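PDB 1PSW: lipopolysaccharide heptosyltransferase 2 from Escherichia coli, which transfers the second heptose from ADP-L-glycero-beta-D-manno-heptose onto the heptosyl-Kdo2-lipid A module during synthesis of the lipopolysaccharide core. Local coordinates for residues A[9-17]-A[271-279]; A[199-210]-A[230-239]. All coordinates share one frame; numbering follows the deposited sequence.

Contact 1 (A[9-17]-A[271-279]); sequences SWVGDMMMS and GLMHVAAAL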
ATOM      1  N   SER A   9       9.021  -0.615   5.532  1.00 27.93           N
ATOM      2  CA  SER A   9       8.224  -0.202   6.680  1.00 30.66           C
ATOM      3  C   SER A   9       7.112   0.773   6.332  1.00 30.09           C
ATOM      4  O   SER A   9       6.681   1.545   7.178  1.00 31.49           O
ATOM      5  CB  SER A   9       9.131   0.431   7.729  1.00 32.67           C
ATOM      6  OG  SER A   9      10.147  -0.479   8.104  1.00 36.46           O
ATOM      7  N   TRP A  10       6.657   0.747   5.087  1.00 29.31           N
ATOM      8  CA  TRP A  10       5.583   1.627   4.660  1.00 28.83           C
ATOM      9  C   TRP A  10       4.525   0.801   3.965  1.00 25.92           C
ATOM     10  O   TRP A  10       4.851  -0.100   3.199  1.00 22.97           O
ATOM     11  CB  TRP A  10       6.108   2.693   3.707  1.00 31.94           C
ATOM     12  CG  TRP A  10       7.096   3.595   4.342  1.00 38.05           C
ATOM     13  CD1 TRP A  10       8.456   3.519   4.251  1.00 39.22           C
ATOM     14  CD2 TRP A  10       6.810   4.711   5.189  1.00 40.88           C
ATOM     15  NE1 TRP A  10       9.037   4.524   4.988  1.00 42.88           N
ATOM     16  CE2 TRP A  10       8.049   5.270   5.575  1.00 43.46           C
ATOM     17  CE3 TRP A  10       5.627   5.293   5.661  1.00 43.75           C
ATOM     18  CZ2 TRP A  10       8.138   6.391   6.411  1.00 44.31           C
ATOM     19  CZ3 TRP A  10       5.715   6.405   6.491  1.00 44.61           C
ATOM     20  CH2 TRP A  10       6.963   6.942   6.858  1.00 46.06           C
ATOM     21  N   VAL A  11       3.261   1.110   4.235  1.00 24.11           N
ATOM     22  CA  VAL A  11       2.159   0.383   3.629  1.00 23.40           C
ATOM     23  C   VAL A  11       2.275   0.312   2.112  1.00 21.18           C
ATOM     24  O   VAL A  11       2.225  -0.774   1.538  1.00 21.60           O
ATOM     25  CB  VAL A  11       0.801   1.020   3.999  1.00 24.61           C
ATOM     26  CG1 VAL A  11      -0.321   0.334   3.239  1.00 24.66           C
ATOM     27  CG2 VAL A  11       0.563   0.894   5.498  1.00 26.68           C
ATOM     28  N   GLY A  12       2.443   1.462   1.465  1.00 21.02           N
ATOM     29  CA  GLY A  12       2.551   1.480   0.017  1.00 19.97           C
ATOM     30  C   GLY A  12       3.628   0.552  -0.504  1.00 21.72           C
ATOM     31  O   GLY A  12       3.361  -0.310  -1.339  1.00 21.15           O
ATOM     32  N   ASP A  13       4.848   0.737  -0.005  1.00 19.31           N
ATOM     33  CA  ASP A  13       5.994  -0.060  -0.403  1.00 18.54           C
ATOM     34  C   ASP A  13       5.766  -1.549  -0.148  1.00 17.84           C
ATOM     35  O   ASP A  13       6.129  -2.385  -0.971  1.00 16.53           O
ATOM     36  CB  ASP A  13       7.240   0.415   0.348  1.00 21.31           C
ATOM     37  CG  ASP A  13       7.667   1.816  -0.049  1.00 25.41           C
ATOM     38  OD1 ASP A  13       6.900   2.503  -0.756  1.00 27.99           O
ATOM     39  OD2 ASP A  13       8.774   2.235   0.350  1.00 26.86           O
HETATM   40  N   MSE A  14       5.163  -1.879   0.989  1.00 17.66           N
HETATM   41  CA  MSE A  14       4.898  -3.276   1.313  1.00 21.00           C
HETATM   42  C   MSE A  14       3.932  -3.871   0.291  1.00 19.51           C
HETATM   43  O   MSE A  14       4.088  -5.012  -0.140  1.00 17.09           O
HETATM   44  CB  MSE A  14       4.296  -3.400   2.717  1.00 25.46           C
HETATM   45  CG  MSE A  14       3.992  -4.841   3.142  1.00 36.81           C
HETATM   46 SE   MSE A  14       5.564  -6.011   3.114  1.00 55.91          SE
HETATM   47  CE  MSE A  14       6.512  -5.272   4.621  1.00 40.42           C
HETATM   48  N   MSE A  15       2.931  -3.097  -0.097  1.00 18.01           N
HETATM   49  CA  MSE A  15       1.970  -3.579  -1.068  1.00 21.52           C
HETATM   50  C   MSE A  15       2.726  -3.855  -2.377  1.00 21.21           C
HETATM   51  O   MSE A  15       2.531  -4.894  -3.009  1.00 19.07           O
HETATM   52  CB  MSE A  15       0.869  -2.526  -1.263  1.00 23.16           C
HETATM   53  CG  MSE A  15      -0.456  -3.075  -1.843  1.00 31.06           C
HETATM   54 SE   MSE A  15      -1.295  -4.417  -0.714  1.00 39.61          SE
HETATM   55  CE  MSE A  15      -1.033  -5.993  -1.837  1.00 27.93           C
HETATM   56  N   MSE A  16       3.602  -2.931  -2.776  1.00 19.73           N
HETATM   57  CA  MSE A  16       4.374  -3.107  -4.003  1.00 22.16           C
HETATM   58  C   MSE A  16       5.287  -4.326  -3.941  1.00 19.99           C
HETATM   59  O   MSE A  16       5.525  -4.968  -4.954  1.00 21.76           O
HETATM   60  CB  MSE A  16       5.249  -1.879  -4.289  1.00 27.61           C
HETATM   61  CG  MSE A  16       4.497  -0.596  -4.439  1.00 40.07           C
HETATM   62 SE   MSE A  16       3.052  -0.814  -5.650  1.00 56.01          SE
HETATM   63  CE  MSE A  16       4.065  -0.964  -7.244  1.00 45.24           C
ATOM     64  N   SER A  17       5.801  -4.639  -2.755  1.00 18.30           N
ATOM     65  CA  SER A  17       6.709  -5.766  -2.622  1.00 17.29           C
ATOM     66  C   SER A  17       6.022  -7.083  -2.940  1.00 16.84           C
ATOM     67  O   SER A  17       6.688  -8.083  -3.208  1.00 16.66           O
ATOM     68  CB  SER A  17       7.334  -5.809  -1.225  1.00 18.56           C
ATOM     69  OG  SER A  17       6.395  -6.144  -0.220  1.00 18.98           O
ATOM     70  N   GLY A 271      -0.257   5.252   1.181  1.00 18.51           N
ATOM     71  CA  GLY A 271      -0.157   3.803   1.199  1.00 18.16           C
ATOM     72  C   GLY A 271      -1.469   3.060   0.976  1.00 18.14           C
ATOM     73  O   GLY A 271      -1.496   2.043   0.275  1.00 18.09           O
ATOM     74  N   LEU A 272      -2.562   3.546   1.557  1.00 15.96           N
ATOM     75  CA  LEU A 272      -3.838   2.859   1.385  1.00 17.55           C
ATOM     76  C   LEU A 272      -4.325   2.900  -0.055  1.00 16.70           C
ATOM     77  O   LEU A 272      -5.106   2.047  -0.468  1.00 17.08           O
ATOM     78  CB  LEU A 272      -4.899   3.430   2.331  1.00 17.47           C
ATOM     79  CG  LEU A 272      -4.680   3.120   3.824  1.00 19.05           C
ATOM     80  CD1 LEU A 272      -5.782   3.807   4.631  1.00 18.43           C
ATOM     81  CD2 LEU A 272      -4.708   1.605   4.070  1.00 17.81           C
HETATM   82  N   MSE A 273      -3.873   3.885  -0.824  1.00 17.98           N
HETATM   83  CA  MSE A 273      -4.259   3.968  -2.230  1.00 17.07           C
HETATM   84  C   MSE A 273      -3.851   2.653  -2.894  1.00 16.55           C
HETATM   85  O   MSE A 273      -4.627   2.032  -3.615  1.00 16.64           O
HETATM   86  CB  MSE A 273      -3.520   5.117  -2.918  1.00 17.46           C
HETATM   87  CG  MSE A 273      -3.840   5.282  -4.405  1.00 21.90           C
HETATM   88 SE   MSE A 273      -2.781   6.673  -5.259  1.00 33.22          SE
HETATM   89  CE  MSE A 273      -1.168   5.531  -5.474  1.00 28.59           C
ATOM     90  N   HIS A 274      -2.616   2.243  -2.643  1.00 15.51           N
ATOM     91  CA  HIS A 274      -2.087   1.001  -3.205  1.00 15.63           C
ATOM     92  C   HIS A 274      -2.874  -0.226  -2.773  1.00 16.00           C
ATOM     93  O   HIS A 274      -3.010  -1.182  -3.542  1.00 16.15           O
ATOM     94  CB  HIS A 274      -0.612   0.870  -2.839  1.00 16.45           C
ATOM     95  CG  HIS A 274       0.219   1.970  -3.409  1.00 18.14           C
ATOM     96  ND1 HIS A 274       0.386   2.138  -4.766  1.00 17.01           N
ATOM     97  CD2 HIS A 274       0.819   3.030  -2.822  1.00 19.45           C
ATOM     98  CE1 HIS A 274       1.048   3.259  -4.992  1.00 16.67           C
ATOM     99  NE2 HIS A 274       1.320   3.820  -3.828  1.00 18.47           N
ATOM    100  N   VAL A 275      -3.391  -0.198  -1.550  1.00 13.92           N
ATOM    101  CA  VAL A 275      -4.190  -1.305  -1.054  1.00 16.50           C
ATOM    102  C   VAL A 275      -5.485  -1.386  -1.871  1.00 15.78           C
ATOM    103  O   VAL A 275      -5.848  -2.460  -2.346  1.00 16.06           O
ATOM    104  CB  VAL A 275      -4.515  -1.132   0.453  1.00 16.73           C
ATOM    105  CG1 VAL A 275      -5.477  -2.222   0.912  1.00 16.29           C
ATOM    106  CG2 VAL A 275      -3.221  -1.200   1.271  1.00 15.72           C
ATOM    107  N   ALA A 276      -6.170  -0.255  -2.042  1.00 16.38           N
ATOM    108  CA  ALA A 276      -7.411  -0.219  -2.816  1.00 16.07           C
ATOM    109  C   ALA A 276      -7.162  -0.690  -4.256  1.00 15.61           C
ATOM    110  O   ALA A 276      -7.965  -1.431  -4.827  1.00 15.71           O
ATOM    111  CB  ALA A 276      -7.987   1.203  -2.812  1.00 16.34           C
ATOM    112  N   ALA A 277      -6.041  -0.262  -4.832  1.00 15.13           N
ATOM    113  CA  ALA A 277      -5.667  -0.640  -6.196  1.00 15.74           C
ATOM    114  C   ALA A 277      -5.477  -2.153  -6.319  1.00 15.82           C
ATOM    115  O   ALA A 277      -5.883  -2.756  -7.307  1.00 15.76           O
ATOM    116  CB  ALA A 277      -4.378   0.088  -6.608  1.00 15.38           C
ATOM    117  N   ALA A 278      -4.850  -2.756  -5.312  1.00 14.89           N
ATOM    118  CA  ALA A 278      -4.604  -4.193  -5.299  1.00 14.97           C
ATOM    119  C   ALA A 278      -5.912  -4.962  -5.206  1.00 16.22           C
ATOM    120  O   ALA A 278      -6.014  -6.083  -5.704  1.00 15.52           O
ATOM    121  CB  ALA A 278      -3.703  -4.550  -4.124  1.00 15.52           C
ATOM    122  N   LEU A 279      -6.905  -4.357  -4.563  1.00 15.70           N
ATOM    123  CA  LEU A 279      -8.218  -4.977  -4.407  1.00 17.27           C
ATOM    124  C   LEU A 279      -9.086  -4.766  -5.643  1.00 18.17           C
ATOM    125  O   LEU A 279     -10.190  -5.300  -5.732  1.00 19.46           O
ATOM    126  CB  LEU A 279      -8.921  -4.398  -3.176  1.00 14.10           C
ATOM    127  CG  LEU A 279      -8.339  -4.866  -1.840  1.00 15.92           C
ATOM    128  CD1 LEU A 279      -8.803  -3.959  -0.692  1.00 13.57           C
ATOM    129  CD2 LEU A 279      -8.782  -6.316  -1.592  1.00 14.96           C
TER
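Gly271 O takes two weak backbone bonds from its own segment, from His274 N at 3.1 Å and from Val275 N, while Val11 brings its CG1 methyl against the same oxygen from the other helix (3.6 Å). That methyl stands anti to Val11 N (chi1 174°), which also carries it to Val275 CG2. The two helices run at 32° to each other, and their backbones come nearest at a pair of glycines, with Gly12 CA and Gly271 CA only 3.8 Å apart. A beta carbon on Gly271 would run into Val11 CB, and one on Gly12 would sit tight against His274 CD2. Further along, His274 lies against Gly12: its CD2 meets Gly12 CA at 3.7 Å, and Met16 SE reaches the ring obliquely, 4.6 Å from the ring centroid. Met15, like Met16 a selenomethionine in this crystal, lays CG beside His274 O at 3.6 Å, then bends at chi2 and chi3 and ends with CE on Ala278 CB (3.8 Å). Away from the contact, Ala276 packs on Leu283 of strand 283-287. The contact thus joins the first helix of the N-terminal Rossmann-like domain to a helix of the C-terminal one at the centre of this GT-B enzyme. Methyls, methylenes and glycine backbone make up most of the touching surface, so shape rather than directional bonding matches the two domains here.

Contact 2 (A[199-210]-A[230-239]); sequences HYHYAELAKQLI and EILAALNTEQ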
ATOM      1  N   HIS A 199      -9.460  18.698   4.535  1.00 15.72           N
ATOM      2  CA  HIS A 199     -10.472  18.063   5.362  1.00 17.20           C
ATOM      3  C   HIS A 199     -11.871  18.582   5.024  1.00 18.31           C
ATOM      4  O   HIS A 199     -12.842  17.820   5.038  1.00 17.93           O
ATOM      5  CB  HIS A 199     -10.190  18.304   6.857  1.00 17.93           C
ATOM      6  CG  HIS A 199     -10.165  19.749   7.256  1.00 19.09           C
ATOM      7  ND1 HIS A 199      -9.060  20.555   7.077  1.00 20.22           N
ATOM      8  CD2 HIS A 199     -11.115  20.537   7.818  1.00 18.94           C
ATOM      9  CE1 HIS A 199      -9.329  21.774   7.509  1.00 20.50           C
ATOM     10  NE2 HIS A 199     -10.570  21.790   7.964  1.00 20.59           N
ATOM     11  N   TYR A 200     -11.996  19.872   4.725  1.00 18.79           N
ATOM     12  CA  TYR A 200     -13.314  20.413   4.404  1.00 18.62           C
ATOM     13  C   TYR A 200     -13.812  19.972   3.038  1.00 18.41           C
ATOM     14  O   TYR A 200     -15.019  19.926   2.801  1.00 18.06           O
ATOM     15  CB  TYR A 200     -13.316  21.940   4.514  1.00 17.88           C
ATOM     16  CG  TYR A 200     -12.129  22.623   3.881  1.00 16.93           C
ATOM     17  CD1 TYR A 200     -12.140  22.985   2.537  1.00 17.82           C
ATOM     18  CD2 TYR A 200     -11.005  22.929   4.639  1.00 18.26           C
ATOM     19  CE1 TYR A 200     -11.060  23.643   1.963  1.00 16.17           C
ATOM     20  CE2 TYR A 200      -9.925  23.579   4.087  1.00 18.97           C
ATOM     21  CZ  TYR A 200      -9.957  23.936   2.749  1.00 18.80           C
ATOM     22  OH  TYR A 200      -8.880  24.589   2.218  1.00 19.34           O
ATOM     23  N   HIS A 201     -12.897  19.660   2.124  1.00 17.82           N
ATOM     24  CA  HIS A 201     -13.332  19.173   0.821  1.00 17.85           C
ATOM     25  C   HIS A 201     -13.878  17.756   1.013  1.00 17.81           C
ATOM     26  O   HIS A 201     -14.902  17.401   0.427  1.00 18.21           O
ATOM     27  CB  HIS A 201     -12.189  19.170  -0.196  1.00 18.53           C
ATOM     28  CG  HIS A 201     -11.932  20.514  -0.816  1.00 20.57           C
ATOM     29  ND1 HIS A 201     -12.811  21.566  -0.698  1.00 21.90           N
ATOM     30  CD2 HIS A 201     -10.891  20.968  -1.553  1.00 19.89           C
ATOM     31  CE1 HIS A 201     -12.321  22.620  -1.336  1.00 22.28           C
ATOM     32  NE2 HIS A 201     -11.162  22.283  -1.861  1.00 21.64           N
ATOM     33  N   TYR A 202     -13.213  16.946   1.836  1.00 17.14           N
ATOM     34  CA  TYR A 202     -13.710  15.593   2.087  1.00 17.79           C
ATOM     35  C   TYR A 202     -15.090  15.675   2.743  1.00 19.24           C
ATOM     36  O   TYR A 202     -15.965  14.859   2.453  1.00 19.57           O
ATOM     37  CB  TYR A 202     -12.750  14.796   2.994  1.00 17.58           C
ATOM     38  CG  TYR A 202     -11.645  14.059   2.247  1.00 16.98           C
ATOM     39  CD1 TYR A 202     -11.945  12.974   1.406  1.00 17.65           C
ATOM     40  CD2 TYR A 202     -10.308  14.450   2.365  1.00 16.59           C
ATOM     41  CE1 TYR A 202     -10.936  12.296   0.699  1.00 14.20           C
ATOM     42  CE2 TYR A 202      -9.293  13.782   1.662  1.00 13.25           C
ATOM     43  CZ  TYR A 202      -9.612  12.714   0.836  1.00 14.54           C
ATOM     44  OH  TYR A 202      -8.618  12.062   0.134  1.00 15.19           O
ATOM     45  N   ALA A 203     -15.293  16.663   3.614  1.00 19.32           N
ATOM     46  CA  ALA A 203     -16.579  16.817   4.290  1.00 20.34           C
ATOM     47  C   ALA A 203     -17.689  17.156   3.298  1.00 20.83           C
ATOM     48  O   ALA A 203     -18.773  16.579   3.349  1.00 20.08           O
ATOM     49  CB  ALA A 203     -16.484  17.897   5.363  1.00 19.64           C
ATOM     50  N   GLU A 204     -17.413  18.101   2.404  1.00 21.18           N
ATOM     51  CA  GLU A 204     -18.380  18.508   1.393  1.00 21.99           C
ATOM     52  C   GLU A 204     -18.723  17.312   0.501  1.00 22.06           C
ATOM     53  O   GLU A 204     -19.885  17.089   0.155  1.00 21.63           O
ATOM     54  CB  GLU A 204     -17.800  19.651   0.551  1.00 24.47           C
ATOM     55  CG  GLU A 204     -18.655  20.100  -0.629  1.00 29.32           C
ATOM     56  CD  GLU A 204     -20.071  20.472  -0.226  1.00 35.21           C
ATOM     57  OE1 GLU A 204     -20.234  21.257   0.735  1.00 37.15           O
ATOM     58  OE2 GLU A 204     -21.023  19.986  -0.877  1.00 37.02           O
ATOM     59  N   LEU A 205     -17.709  16.535   0.132  1.00 19.72           N
ATOM     60  CA  LEU A 205     -17.932  15.359  -0.709  1.00 19.60           C
ATOM     61  C   LEU A 205     -18.800  14.338   0.020  1.00 18.79           C
ATOM     62  O   LEU A 205     -19.642  13.676  -0.588  1.00 18.56           O
ATOM     63  CB  LEU A 205     -16.599  14.707  -1.109  1.00 19.09           C
ATOM     64  CG  LEU A 205     -16.719  13.466  -2.018  1.00 18.95           C
ATOM     65  CD1 LEU A 205     -17.490  13.822  -3.282  1.00 18.47           C
ATOM     66  CD2 LEU A 205     -15.341  12.934  -2.379  1.00 19.89           C
ATOM     67  N   ALA A 206     -18.585  14.201   1.324  1.00 18.38           N
ATOM     68  CA  ALA A 206     -19.368  13.254   2.109  1.00 19.56           C
ATOM     69  C   ALA A 206     -20.841  13.678   2.132  1.00 19.81           C
ATOM     70  O   ALA A 206     -21.741  12.841   2.003  1.00 20.76           O
ATOM     71  CB  ALA A 206     -18.816  13.164   3.534  1.00 17.18           C
ATOM     72  N   LYS A 207     -21.091  14.976   2.292  1.00 21.23           N
ATOM     73  CA  LYS A 207     -22.465  15.478   2.318  1.00 22.16           C
ATOM     74  C   LYS A 207     -23.161  15.142   1.009  1.00 22.94           C
ATOM     75  O   LYS A 207     -24.322  14.723   0.991  1.00 21.74           O
ATOM     76  CB  LYS A 207     -22.489  16.999   2.508  1.00 24.07           C
ATOM     77  CG  LYS A 207     -21.914  17.464   3.818  1.00 26.73           C
ATOM     78  CD  LYS A 207     -21.948  18.978   3.919  1.00 29.26           C
ATOM     79  CE  LYS A 207     -21.311  19.430   5.215  1.00 31.92           C
ATOM     80  NZ  LYS A 207     -21.165  20.906   5.304  1.00 33.10           N
ATOM     81  N   GLN A 208     -22.447  15.339  -0.091  1.00 22.86           N
ATOM     82  CA  GLN A 208     -22.987  15.063  -1.417  1.00 24.36           C
ATOM     83  C   GLN A 208     -23.284  13.575  -1.610  1.00 23.16           C
ATOM     84  O   GLN A 208     -24.305  13.210  -2.196  1.00 22.65           O
ATOM     85  CB  GLN A 208     -21.991  15.511  -2.486  1.00 26.79           C
ATOM     86  CG  GLN A 208     -21.669  16.988  -2.486  1.00 33.84           C
ATOM     87  CD  GLN A 208     -22.771  17.828  -3.089  1.00 38.55           C
ATOM     88  OE1 GLN A 208     -23.797  18.088  -2.455  1.00 40.38           O
ATOM     89  NE2 GLN A 208     -22.578  18.238  -4.338  1.00 41.90           N
ATOM     90  N   LEU A 209     -22.378  12.725  -1.133  1.00 20.50           N
ATOM     91  CA  LEU A 209     -22.540  11.277  -1.268  1.00 20.74           C
ATOM     92  C   LEU A 209     -23.670  10.736  -0.396  1.00 21.38           C
ATOM     93  O   LEU A 209     -24.449   9.883  -0.824  1.00 19.61           O
ATOM     94  CB  LEU A 209     -21.225  10.558  -0.937  1.00 20.86           C
ATOM     95  CG  LEU A 209     -20.119  10.687  -1.993  1.00 21.51           C
ATOM     96  CD1 LEU A 209     -18.799  10.111  -1.476  1.00 19.23           C
ATOM     97  CD2 LEU A 209     -20.558   9.971  -3.257  1.00 22.08           C
ATOM     98  N   ILE A 210     -23.753  11.231   0.832  1.00 21.85           N
ATOM     99  CA  ILE A 210     -24.802  10.804   1.745  1.00 23.75           C
ATOM    100  C   ILE A 210     -26.147  11.216   1.159  1.00 27.04           C
ATOM    101  O   ILE A 210     -27.153  10.518   1.306  1.00 26.98           O
ATOM    102  CB  ILE A 210     -24.602  11.448   3.124  1.00 23.71           C
ATOM    103  CG1 ILE A 210     -23.347  10.848   3.770  1.00 21.01           C
ATOM    104  CG2 ILE A 210     -25.838  11.247   3.991  1.00 24.19           C
ATOM    105  CD1 ILE A 210     -22.896  11.548   5.023  1.00 22.02           C
ATOM    106  N   GLU A 230     -12.305  15.908  12.412  1.00 22.42           N
ATOM    107  CA  GLU A 230     -12.493  17.257  11.890  1.00 22.24           C
ATOM    108  C   GLU A 230     -13.437  17.203  10.691  1.00 23.33           C
ATOM    109  O   GLU A 230     -14.188  18.141  10.439  1.00 23.03           O
ATOM    110  CB  GLU A 230     -11.141  17.884  11.502  1.00 24.02           C
ATOM    111  CG  GLU A 230     -11.240  19.340  11.012  1.00 26.32           C
ATOM    112  CD  GLU A 230      -9.891  20.050  10.890  1.00 28.27           C
ATOM    113  OE1 GLU A 230      -8.927  19.446  10.361  1.00 24.78           O
ATOM    114  OE2 GLU A 230      -9.794  21.233  11.298  1.00 29.75           O
ATOM    115  N   ILE A 231     -13.403  16.095   9.956  1.00 23.05           N
ATOM    116  CA  ILE A 231     -14.279  15.907   8.804  1.00 23.60           C
ATOM    117  C   ILE A 231     -15.714  15.718   9.299  1.00 24.72           C
ATOM    118  O   ILE A 231     -16.649  16.353   8.800  1.00 25.75           O
ATOM    119  CB  ILE A 231     -13.840  14.670   7.969  1.00 23.00           C
ATOM    120  CG1 ILE A 231     -12.480  14.947   7.323  1.00 23.69           C
ATOM    121  CG2 ILE A 231     -14.885  14.341   6.911  1.00 22.77           C
ATOM    122  CD1 ILE A 231     -11.844  13.744   6.634  1.00 21.42           C
ATOM    123  N   LEU A 232     -15.887  14.848  10.290  1.00 25.79           N
ATOM    124  CA  LEU A 232     -17.209  14.579  10.867  1.00 28.45           C
ATOM    125  C   LEU A 232     -17.841  15.816  11.496  1.00 28.87           C
ATOM    126  O   LEU A 232     -19.055  16.001  11.431  1.00 28.47           O
ATOM    127  CB  LEU A 232     -17.102  13.493  11.938  1.00 31.06           C
ATOM    128  CG  LEU A 232     -17.487  12.069  11.566  1.00 33.31           C
ATOM    129  CD1 LEU A 232     -17.084  11.158  12.702  1.00 35.56           C
ATOM    130  CD2 LEU A 232     -18.989  11.970  11.302  1.00 33.34           C
ATOM    131  N   ALA A 233     -17.012  16.642  12.123  1.00 30.61           N
ATOM    132  CA  ALA A 233     -17.488  17.851  12.782  1.00 32.21           C
ATOM    133  C   ALA A 233     -18.085  18.857  11.799  1.00 32.67           C
ATOM    134  O   ALA A 233     -18.720  19.827  12.208  1.00 34.60           O
ATOM    135  CB  ALA A 233     -16.351  18.497  13.560  1.00 30.52           C
ATOM    136  N   ALA A 234     -17.886  18.628  10.506  1.00 31.18           N
ATOM    137  CA  ALA A 234     -18.406  19.539   9.496  1.00 30.13           C
ATOM    138  C   ALA A 234     -19.764  19.095   8.973  1.00 30.27           C
ATOM    139  O   ALA A 234     -20.382  19.783   8.160  1.00 30.89           O
ATOM    140  CB  ALA A 234     -17.419  19.654   8.344  1.00 30.58           C
ATOM    141  N   LEU A 235     -20.229  17.941   9.439  1.00 30.49           N
ATOM    142  CA  LEU A 235     -21.515  17.413   8.995  1.00 31.60           C
ATOM    143  C   LEU A 235     -22.556  17.602  10.085  1.00 32.43           C
ATOM    144  O   LEU A 235     -22.211  17.712  11.259  1.00 32.69           O
ATOM    145  CB  LEU A 235     -21.390  15.921   8.669  1.00 32.32           C
ATOM    146  CG  LEU A 235     -20.171  15.463   7.862  1.00 32.52           C
ATOM    147  CD1 LEU A 235     -20.317  13.985   7.551  1.00 32.83           C
ATOM    148  CD2 LEU A 235     -20.029  16.269   6.589  1.00 30.93           C
ATOM    149  N   ASN A 236     -23.829  17.656   9.701  1.00 32.45           N
ATOM    150  CA  ASN A 236     -24.895  17.804  10.686  1.00 33.82           C
ATOM    151  C   ASN A 236     -25.175  16.439  11.315  1.00 34.59           C
ATOM    152  O   ASN A 236     -24.553  15.444  10.949  1.00 32.50           O
ATOM    153  CB  ASN A 236     -26.172  18.365  10.041  1.00 34.10           C
ATOM    154  CG  ASN A 236     -26.716  17.476   8.937  1.00 34.57           C
ATOM    155  OD1 ASN A 236     -26.829  16.263   9.100  1.00 36.65           O
ATOM    156  ND2 ASN A 236     -27.068  18.083   7.810  1.00 35.76           N
ATOM    157  N   THR A 237     -26.111  16.398  12.258  1.00 36.00           N
ATOM    158  CA  THR A 237     -26.462  15.158  12.950  1.00 37.32           C
ATOM    159  C   THR A 237     -26.932  14.052  12.011  1.00 37.34           C
ATOM    160  O   THR A 237     -26.477  12.911  12.104  1.00 38.03           O
ATOM    161  CB  THR A 237     -27.567  15.405  14.002  1.00 38.78           C
ATOM    162  OG1 THR A 237     -27.086  16.322  14.990  1.00 40.86           O
ATOM    163  CG2 THR A 237     -27.969  14.099  14.685  1.00 38.92           C
ATOM    164  N   GLU A 238     -27.840  14.393  11.106  1.00 36.47           N
ATOM    165  CA  GLU A 238     -28.365  13.419  10.161  1.00 37.45           C
ATOM    166  C   GLU A 238     -27.259  12.812   9.294  1.00 35.33           C
ATOM    167  O   GLU A 238     -27.246  11.607   9.049  1.00 34.68           O
ATOM    168  CB  GLU A 238     -29.429  14.072   9.269  1.00 39.81           C
ATOM    169  CG  GLU A 238     -30.652  14.617  10.016  1.00 44.55           C
ATOM    170  CD  GLU A 238     -30.313  15.757  10.967  1.00 47.43           C
ATOM    171  OE1 GLU A 238     -29.716  16.760  10.515  1.00 47.67           O
ATOM    172  OE2 GLU A 238     -30.654  15.658  12.166  1.00 49.63           O
ATOM    173  N   GLN A 239     -26.330  13.647   8.842  1.00 33.16           N
ATOM    174  CA  GLN A 239     -25.235  13.183   7.994  1.00 31.89           C
ATOM    175  C   GLN A 239     -24.211  12.378   8.789  1.00 30.08           C
ATOM    176  O   GLN A 239     -23.688  11.381   8.301  1.00 27.99           O
ATOM    177  CB  GLN A 239     -24.554  14.377   7.314  1.00 30.62           C
ATOM    178  CG  GLN A 239     -25.518  15.238   6.498  1.00 32.16           C
ATOM    179  CD  GLN A 239     -24.911  16.565   6.071  1.00 30.20           C
ATOM    180  OE1 GLN A 239     -24.252  17.244   6.863  1.00 30.88           O
ATOM    181  NE2 GLN A 239     -25.157  16.955   4.828  1.00 29.29           N
TER
HETATM  182  O   HOH W   1     -26.211  15.297   3.014  1.00 33.53           O
HETATM  183  O   HOH W   2     -19.799  22.326   7.421  1.00 50.52           O
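His199 and Glu230 make the stacked pair: ring and carboxylate lie 6° from parallel, with OE1 of Glu230 3.3 Å above the centre of the His199 ring. Tyr200 CD2 touches the opposite face, and His199 ND1 hydrogen-bonds to Tyr323 OH. Replacing His199 by an alanine removes the ring and would probably leave the Glu230 carboxylate unstacked and Tyr323 OH without this partner.

The apolar packing centres on Ala203, whose CB meets Ala234 CB at 3.6 Å. Ile231 sends CD1 onto Tyr202 CB (3.9 Å), and Leu235 CD2 rests on Ala203 O and Lys207 CG. The side chains of Ile210 and Gln239 cross at about a right angle, Ile210 CD1 meeting Gln239 CB.

Two waters bridge the segments: one links Lys207 O and Gln239 NE2, the other Lys207 NZ and Ala234 O. Extended beyond CG (chi2 179°), Lys207 crosses Leu235 and Gln239 and brings NZ to the second water. A capping box positions the glutamine: Gln239 OE1 accepts from Asn236 N, and Asn236 OD1 from Gln239 N (2.7 Å).

Behind helix 199-211, Leu205 and Leu209 pack on Phe185 of strand 182-186, Leu205 also on helix 332-347; across the contact, Leu232 and Leu235 cover Cys243 of strand 243-245.

From the N terminus, strand 2-6 leads straight into 9-17, the first half of contact 1, whose partner 271-279 comes only after the rest of the N-terminal sheet and four strands of the C-terminal one. That long loop encloses contact 2 entirely: 199-210 and 230-239 are 20 residues apart and close a short loop around strand 215-218. The two contacts therefore nest without crossing. Contact 1 holds the two Rossmann-like domains together close to the centre of the molecule, whereas contact 2 ties successive helical connections within the C-terminal domain. Their centres lie 26 Å apart and their nearest atoms about 9 Å, with no direct touch.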